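Alpha/beta hydrolase (Enterobacter asburiae, PDB 6KMO) is an esterase of the alpha/beta hydrolase fold that probably cleaves carboxylic ester bonds with a serine nucleophile. Local coordinates at residues A[69-74]-A[121-126]; A[89-94]-A[130-135]. The protein carries 2 engineered substitutions. All coordinates share one frame; numbering follows the deposited sequence.

Contact 1: A[69-74]-A[121-126]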
ATOM      1  N   PRO A  69      -6.192  11.531  18.004  1.00 10.59           N
ATOM      2  CA  PRO A  69      -7.278  10.566  18.136  1.00 11.46           C
ATOM      3  C   PRO A  69      -7.202   9.868  19.473  1.00 11.82           C
ATOM      4  O   PRO A  69      -6.121   9.759  20.079  1.00 10.57           O
ATOM      5  CB  PRO A  69      -7.021   9.591  16.971  1.00 12.91           C
ATOM      6  CG  PRO A  69      -5.547   9.616  16.820  1.00 12.18           C
ATOM      7  CD  PRO A  69      -5.117  11.044  17.117  1.00 12.17           C
ATOM      8  N   PRO A  70      -8.327   9.379  19.994  1.00 11.60           N
ATOM      9  CA  PRO A  70      -8.324   8.797  21.337  1.00 11.31           C
ATOM     10  C   PRO A  70      -7.370   7.614  21.481  1.00 11.05           C
ATOM     11  O   PRO A  70      -7.328   6.715  20.637  1.00 11.75           O
ATOM     12  CB  PRO A  70      -9.783   8.362  21.530  1.00 15.07           C
ATOM     13  CG  PRO A  70     -10.554   9.276  20.637  1.00 16.84           C
ATOM     14  CD  PRO A  70      -9.685   9.498  19.442  1.00 13.49           C
ATOM     15  N   ALA A  71      -6.636   7.612  22.592  1.00  9.69           N
ATOM     16  CA  ALA A  71      -5.716   6.546  22.965  1.00  9.14           C
ATOM     17  C   ALA A  71      -5.319   6.770  24.416  1.00 11.20           C
ATOM     18  O   ALA A  71      -5.520   7.858  24.966  1.00 15.42           O
ATOM     19  CB  ALA A  71      -4.462   6.555  22.082  1.00  9.29           C
ATOM     20  N   GLN A  72      -4.741   5.742  25.021  1.00  9.90           N
ATOM     21  CA  GLN A  72      -4.203   5.816  26.373  1.00 12.64           C
ATOM     22  C   GLN A  72      -2.685   5.930  26.307  1.00 11.07           C
ATOM     23  O   GLN A  72      -2.036   5.154  25.594  1.00 12.25           O
ATOM     24  CB  GLN A  72      -4.506   4.530  27.139  1.00 15.28           C
ATOM     25  CG  GLN A  72      -5.943   4.136  27.306  1.00 24.20           C
ATOM     26  CD  GLN A  72      -6.067   2.758  27.943  1.00 25.31           C
ATOM     27  OE1 GLN A  72      -5.097   2.219  28.483  1.00 26.94           O
ATOM     28  NE2 GLN A  72      -7.260   2.186  27.884  1.00 31.76           N
ATOM     29  N   VAL A  73      -2.112   6.856  27.065  1.00 10.16           N
ATOM     30  CA  VAL A  73      -0.668   7.060  27.102  1.00  9.84           C
ATOM     31  C   VAL A  73      -0.169   6.934  28.535  1.00 11.75           C
ATOM     32  O   VAL A  73      -0.759   7.518  29.462  1.00 12.69           O
ATOM     33  CB  VAL A  73      -0.261   8.414  26.499  1.00 11.28           C
ATOM     34  CG1 VAL A  73       1.244   8.575  26.561  1.00 12.65           C
ATOM     35  CG2 VAL A  73      -0.770   8.536  25.070  1.00 11.57           C
ATOM     36  N   SER A  74       0.911   6.186  28.719  1.00 10.65           N
ATOM     37  CA  SER A  74       1.574   6.061  30.005  1.00  8.81           C
ATOM     38  C   SER A  74       3.081   6.086  29.797  1.00 10.96           C
ATOM     39  O   SER A  74       3.579   6.141  28.663  1.00 10.29           O
ATOM     40  CB  SER A  74       1.140   4.791  30.737  1.00 12.98           C
ATOM     41  OG  SER A  74       1.462   3.628  30.000  1.00 14.60           O
ATOM     42  N   LEU A 121       0.989  10.213  14.922  1.00  6.55           N
ATOM     43  CA  LEU A 121       1.342   9.047  14.121  1.00  6.38           C
ATOM     44  C   LEU A 121       1.301   7.777  14.954  1.00  6.00           C
ATOM     45  O   LEU A 121       0.754   6.760  14.521  1.00  6.36           O
ATOM     46  CB  LEU A 121       2.736   9.251  13.522  1.00  6.48           C
ATOM     47  CG  LEU A 121       3.417   8.042  12.878  1.00  6.42           C
ATOM     48  CD1 LEU A 121       2.579   7.442  11.744  1.00  7.17           C
ATOM     49  CD2 LEU A 121       4.806   8.435  12.360  1.00  7.10           C
ATOM     50  N   ILE A 122       1.903   7.806  16.145  1.00  5.97           N
ATOM     51  CA  ILE A 122       1.916   6.616  16.988  1.00  6.00           C
ATOM     52  C   ILE A 122       0.496   6.203  17.339  1.00  5.76           C
ATOM     53  O   ILE A 122       0.142   5.024  17.263  1.00  6.88           O
ATOM     54  CB  ILE A 122       2.771   6.848  18.243  1.00  6.55           C
ATOM     55  CG1 ILE A 122       4.230   7.057  17.858  1.00  7.00           C
ATOM     56  CG2 ILE A 122       2.631   5.670  19.187  1.00  6.59           C
ATOM     57  CD1 ILE A 122       5.053   7.686  18.948  1.00  6.79           C
ATOM     58  N   ARG A 123      -0.327   7.163  17.749  1.00  7.07           N
ATOM     59  CA  ARG A 123      -1.709   6.837  18.084  1.00  6.74           C
ATOM     60  C   ARG A 123      -2.447   6.251  16.887  1.00  6.84           C
ATOM     61  O   ARG A 123      -3.236   5.307  17.039  1.00  7.20           O
ATOM     62  CB  ARG A 123      -2.439   8.079  18.609  1.00  7.49           C
ATOM     63  CG  ARG A 123      -2.016   8.519  20.008  1.00  8.45           C
ATOM     64  CD  ARG A 123      -2.759   9.780  20.387  1.00 10.27           C
ATOM     65  NE  ARG A 123      -2.469  10.250  21.734  1.00  9.09           N
ATOM     66  CZ  ARG A 123      -3.389  10.631  22.622  1.00 10.71           C
ATOM     67  NH1 ARG A 123      -4.682  10.549  22.350  1.00 11.98           N
ATOM     68  NH2 ARG A 123      -2.989  11.074  23.805  1.00 12.10           N
ATOM     69  N   ASP A 124      -2.219   6.791  15.688  1.00  6.49           N
ATOM     70  CA  ASP A 124      -2.876   6.244  14.504  1.00  7.27           C
ATOM     71  C   ASP A 124      -2.494   4.779  14.297  1.00  5.96           C
ATOM     72  O   ASP A 124      -3.340   3.949  13.942  1.00  8.13           O
ATOM     73  CB  ASP A 124      -2.489   7.043  13.255  1.00  7.52           C
ATOM     74  CG  ASP A 124      -3.177   8.374  13.141  1.00  9.23           C
ATOM     75  OD1 ASP A 124      -4.166   8.650  13.863  1.00  8.60           O
ATOM     76  OD2 ASP A 124      -2.716   9.181  12.297  1.00  8.58           O
ATOM     77  N   LEU A 125      -1.219   4.444  14.490  1.00  6.39           N
ATOM     78  CA  LEU A 125      -0.774   3.069  14.279  1.00  6.26           C
ATOM     79  C   LEU A 125      -1.310   2.133  15.356  1.00  7.12           C
ATOM     80  O   LEU A 125      -1.649   0.982  15.072  1.00  7.05           O
ATOM     81  CB  LEU A 125       0.757   3.026  14.250  1.00  6.70           C
ATOM     82  CG  LEU A 125       1.432   3.685  13.030  1.00  7.82           C
ATOM     83  CD1 LEU A 125       2.897   3.942  13.335  1.00  8.77           C
ATOM     84  CD2 LEU A 125       1.252   2.844  11.776  1.00  8.64           C
ATOM     85  N   VAL A 126      -1.369   2.609  16.598  1.00  6.13           N
ATOM     86  CA  VAL A 126      -1.964   1.835  17.683  1.00  6.29           C
ATOM     87  C   VAL A 126      -3.429   1.557  17.392  1.00  6.67           C
ATOM     88  O   VAL A 126      -3.900   0.425  17.523  1.00  8.06           O
ATOM     89  CB  VAL A 126      -1.772   2.602  19.001  1.00  6.39           C
ATOM     90  CG1 VAL A 126      -2.666   2.012  20.107  1.00  8.67           C
ATOM     91  CG2 VAL A 126      -0.314   2.577  19.410  1.00  7.18           C
TER
HETATM   92  O   HOH W   1      -7.073  10.556  24.226  1.00 26.23           O
HETATM   93  O   HOH W   2      -5.133  10.254  26.316  1.00 34.77           O

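Contact 2: A[89-94]-A[130-135]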
ATOM      1  N   ILE A  89       4.262   4.503  26.444  1.00  8.15           N
ATOM      2  CA  ILE A  89       3.460   3.353  26.054  1.00  8.23           C
ATOM      3  C   ILE A  89       2.094   3.861  25.624  1.00  8.84           C
ATOM      4  O   ILE A  89       1.435   4.595  26.368  1.00 10.25           O
ATOM      5  CB  ILE A  89       3.351   2.328  27.193  1.00  9.82           C
ATOM      6  CG1 ILE A  89       4.749   1.862  27.617  1.00 13.17           C
ATOM      7  CG2 ILE A  89       2.540   1.120  26.773  1.00 10.50           C
ATOM      8  CD1 ILE A  89       5.179   2.333  28.949  1.00 17.67           C
ATOM      9  N   VAL A  90       1.677   3.508  24.419  1.00  7.83           N
ATOM     10  CA  VAL A  90       0.420   3.985  23.850  1.00  7.12           C
ATOM     11  C   VAL A  90      -0.447   2.774  23.548  1.00  7.69           C
ATOM     12  O   VAL A  90       0.011   1.817  22.913  1.00  8.47           O
ATOM     13  CB  VAL A  90       0.655   4.835  22.589  1.00  7.79           C
ATOM     14  CG1 VAL A  90      -0.652   5.407  22.074  1.00  7.51           C
ATOM     15  CG2 VAL A  90       1.658   5.956  22.867  1.00  7.51           C
ATOM     16  N   LYS A  91      -1.687   2.793  24.025  1.00  8.56           N
ATOM     17  CA  LYS A  91      -2.619   1.692  23.849  1.00  7.73           C
ATOM     18  C   LYS A  91      -3.948   2.207  23.329  1.00  8.42           C
ATOM     19  O   LYS A  91      -4.267   3.392  23.473  1.00 10.14           O
ATOM     20  CB  LYS A  91      -2.845   0.973  25.189  1.00 10.10           C
ATOM     21  CG  LYS A  91      -1.609   0.348  25.763  1.00  8.77           C
ATOM     22  CD  LYS A  91      -1.915  -0.365  27.074  1.00  9.32           C
ATOM     23  CE  LYS A  91      -0.631  -0.862  27.709  1.00 12.77           C
ATOM     24  NZ  LYS A  91      -0.893  -1.620  28.975  1.00 13.11           N
ATOM     25  N   PRO A  92      -4.753   1.337  22.714  1.00  8.74           N
ATOM     26  CA  PRO A  92      -6.096   1.753  22.297  1.00 10.41           C
ATOM     27  C   PRO A  92      -6.891   2.254  23.493  1.00 14.02           C
ATOM     28  O   PRO A  92      -6.683   1.814  24.629  1.00 14.14           O
ATOM     29  CB  PRO A  92      -6.697   0.465  21.712  1.00 10.78           C
ATOM     30  CG  PRO A  92      -5.498  -0.361  21.314  1.00 11.76           C
ATOM     31  CD  PRO A  92      -4.465  -0.063  22.359  1.00  9.04           C
ATOM     32  N   GLU A  93      -7.836   3.153  23.199  1.00 14.04           N
ATOM     33  CA  GLU A  93      -8.529   3.903  24.236  1.00 23.80           C
ATOM     34  C   GLU A  93      -9.212   2.977  25.220  1.00 24.89           C
ATOM     35  O   GLU A  93      -9.230   3.249  26.426  1.00 31.13           O
ATOM     36  CB  GLU A  93      -9.562   4.828  23.586  1.00 27.41           C
ATOM     37  CG  GLU A  93     -10.511   5.517  24.554  1.00 34.90           C
ATOM     38  CD  GLU A  93     -11.600   6.309  23.847  1.00 42.14           C
ATOM     39  OE1 GLU A  93     -12.058   7.322  24.418  1.00 56.10           O
ATOM     40  OE2 GLU A  93     -12.003   5.918  22.728  1.00 39.83           O
ATOM     41  N   ASN A  94      -9.809   1.894  24.733  1.00 20.66           N
ATOM     42  CA  ASN A  94     -10.554   0.989  25.597  1.00 31.71           C
ATOM     43  C   ASN A  94      -9.748  -0.246  25.946  1.00 33.13           C
ATOM     44  O   ASN A  94     -10.319  -1.289  26.278  1.00 30.56           O
ATOM     45  CB  ASN A  94     -11.897   0.634  24.963  1.00 32.60           C
ATOM     46  CG  ASN A  94     -12.835   1.831  24.894  1.00 41.51           C
ATOM     47  OD1 ASN A  94     -13.083   2.500  25.898  1.00 44.13           O
ATOM     48  ND2 ASN A  94     -13.345   2.113  23.702  1.00 45.03           N
ATOM     49  N   GLY A 130      -4.465  -2.252  16.809  1.00  7.26           N
ATOM     50  CA  GLY A 130      -4.907  -2.819  18.073  1.00  7.88           C
ATOM     51  C   GLY A 130      -3.808  -3.173  19.041  1.00  9.87           C
ATOM     52  O   GLY A 130      -4.099  -3.754  20.101  1.00  9.90           O
ATOM     53  N   ALA A 131      -2.558  -2.881  18.726  1.00  7.30           N
ATOM     54  CA  ALA A 131      -1.402  -3.275  19.511  1.00  7.72           C
ATOM     55  C   ALA A 131      -0.881  -2.085  20.305  1.00  8.11           C
ATOM     56  O   ALA A 131      -1.104  -0.928  19.949  1.00  9.92           O
ATOM     57  CB  ALA A 131      -0.298  -3.813  18.602  1.00  7.77           C
ATOM     58  N   ALA A 132      -0.171  -2.374  21.388  1.00  6.93           N
ATOM     59  CA  ALA A 132       0.493  -1.328  22.142  1.00  6.79           C
ATOM     60  C   ALA A 132       1.775  -0.888  21.452  1.00  9.45           C
ATOM     61  O   ALA A 132       2.523  -1.715  20.924  1.00  9.88           O
ATOM     62  CB  ALA A 132       0.848  -1.821  23.546  1.00  8.34           C
ATOM     63  N   ALA A 133       2.024   0.414  21.456  1.00  6.99           N
ATOM     64  CA  ALA A 133       3.295   0.970  21.007  1.00  6.61           C
ATOM     65  C   ALA A 133       4.183   1.270  22.201  1.00  6.38           C
ATOM     66  O   ALA A 133       3.721   1.819  23.207  1.00  7.33           O
ATOM     67  CB  ALA A 133       3.079   2.268  20.227  1.00  8.21           C
ATOM     68  N   VAL A 134       5.458   0.953  22.079  1.00  6.21           N
ATOM     69  CA  VAL A 134       6.455   1.281  23.092  1.00  6.72           C
ATOM     70  C   VAL A 134       7.481   2.203  22.439  1.00  6.56           C
ATOM     71  O   VAL A 134       8.443   1.751  21.800  1.00  6.71           O
ATOM     72  CB  VAL A 134       7.115   0.042  23.703  1.00  7.02           C
ATOM     73  CG1 VAL A 134       8.074   0.443  24.818  1.00  7.01           C
ATOM     74  CG2 VAL A 134       6.046  -0.933  24.196  1.00  8.39           C
ATOM     75  N   TYR A 135       7.261   3.504  22.582  1.00  6.72           N
ATOM     76  CA  TYR A 135       8.196   4.518  22.109  1.00  5.92           C
ATOM     77  C   TYR A 135       9.435   4.512  22.987  1.00  7.04           C
ATOM     78  O   TYR A 135       9.324   4.484  24.212  1.00  6.96           O
ATOM     79  CB  TYR A 135       7.502   5.904  22.157  1.00  6.72           C
ATOM     80  CG  TYR A 135       8.452   7.073  22.084  1.00  6.78           C
ATOM     81  CD1 TYR A 135       8.696   7.716  20.889  1.00  6.64           C
ATOM     82  CD2 TYR A 135       9.126   7.519  23.209  1.00  7.55           C
ATOM     83  CE1 TYR A 135       9.596   8.765  20.800  1.00  6.93           C
ATOM     84  CE2 TYR A 135      10.039   8.554  23.127  1.00  6.38           C
ATOM     85  CZ  TYR A 135      10.267   9.169  21.925  1.00  7.51           C
ATOM     86  OH  TYR A 135      11.191  10.176  21.831  1.00  8.41           O
TER

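Contact 1: A[69-74]-A[121-126]
Residues 69-74 lead from a two-proline loop into the first strand of the sheet and run past one flank of helix 115-129, coming nearest where the CA atoms of Ala71 and Arg123 lie 6.3 Å apart. Arg123 carries most of the contact. Its CG stands anti to the carbonyl carbon and the chain is extended from CG to NE, so the side chain reaches straight out from the helix to the incoming strand. At its tip NH1 donates to the carbonyl oxygen of Pro69, with NH1 to O at 2.8 Å and an N-H...O angle of 159°. That oxygen lies in the guanidinium plane, at its edge, whereas the donor sits above the carbonyl plane, 32° out of it. The methyl of Ala71 covers one face of the guanidinium and also meets the aliphatic stem, Ala71 CB to Arg123 CG being 3.8 Å. Farther along, Val73 and Arg123 cross at about a right angle, and Val73 CG2 comes within 3.6 Å of Arg123 NH2. Two waters extend the grip: both donate to Ala71 O, one accepting from NH1 and the other, weakly, from NH2. Nearer the helix, at the root of the arginine side chain, the ring of Pro69 brings its CG 3.9 Å from Arg123 CB and 3.4 Å from Asp124 OD1. The carboxylate of Asp124 has its main partner within the helix, a salt bridge from OD2 to Arg120, while Arg123 NH2 pairs with Glu119. In this surface contact Arg123 therefore serves two ends: the salt bridge to Glu119 probably stabilises its positive charge, and the carbonyl of Pro69 ties the loop that leads into the strand, the outermost of the sheet within this chain, to the helix.

Contact 2: A[89-94]-A[130-135]
Val90 and Ala133 face each other on the side of the sheet turned to helix 115-129, their CB atoms 4.2 Å apart, and Ile122 and Val126 of that helix pack on Ala133. Two backbone bonds lie on either side of this pair: Val90 N to Ala133 O and Ala133 N to Val90 O, each 2.9 Å, nearly straight and in the plane of the accepting carbonyl. It is thus an antiparallel hydrogen-bonded pair. The next pair, Ile89 with Val134, is non-hydrogen-bonded and puts its side chains on the other face, where both touch Ile167. Ile89 CG2, anti to the backbone N, lies 3.8 Å from Ala133 O, the same oxygen that receives a CA-H...O contact from Ile89 CA. Strands 83-92 and 132-136 meet here at 166° between their short segments, the antiparallel junction by which the hairpin of strands 71-80 and 83-92, the first two of the sheet, joins the parallel part of the alpha/beta hydrolase sheet. Lys91 lays its CG alongside the methyl of Ala132, CG to CB 4.0 Å, then runs on extended until NZ bonds to Ile167 O. The Pro92 ring turns toward the other segment, and its CG approaches Gly130 O at 3.9 Å; Gly130, with a positive phi of 74°, is where the chain leaves helix 115-129 and turns into the strand.

In the fold
The two contacts interlock, their centres about 6 Å apart: strand 71-80 of contact 1 pairs with strand 83-92 of contact 2, and helix 115-129 runs directly on into strand 132-136. Ser74 O accepts from the backbone N-H of Ile89, N to O 2.8 Å, and Gln72 NE2 reaches Glu93 O at 2.7 Å, probably a hydrogen bond. Val126 CG1 of the helix packs 3.3 Å from Ala131 O. Contact 1 joins the outermost strand to the helix, while contact 2 lies one strand further in, on the sheet that the helix packs against. Both lie well out from the chain's centre, about 16 and 17 Å away; the likely nucleophile elbow around Ser180 follows strand 174-179, farther into the sheet.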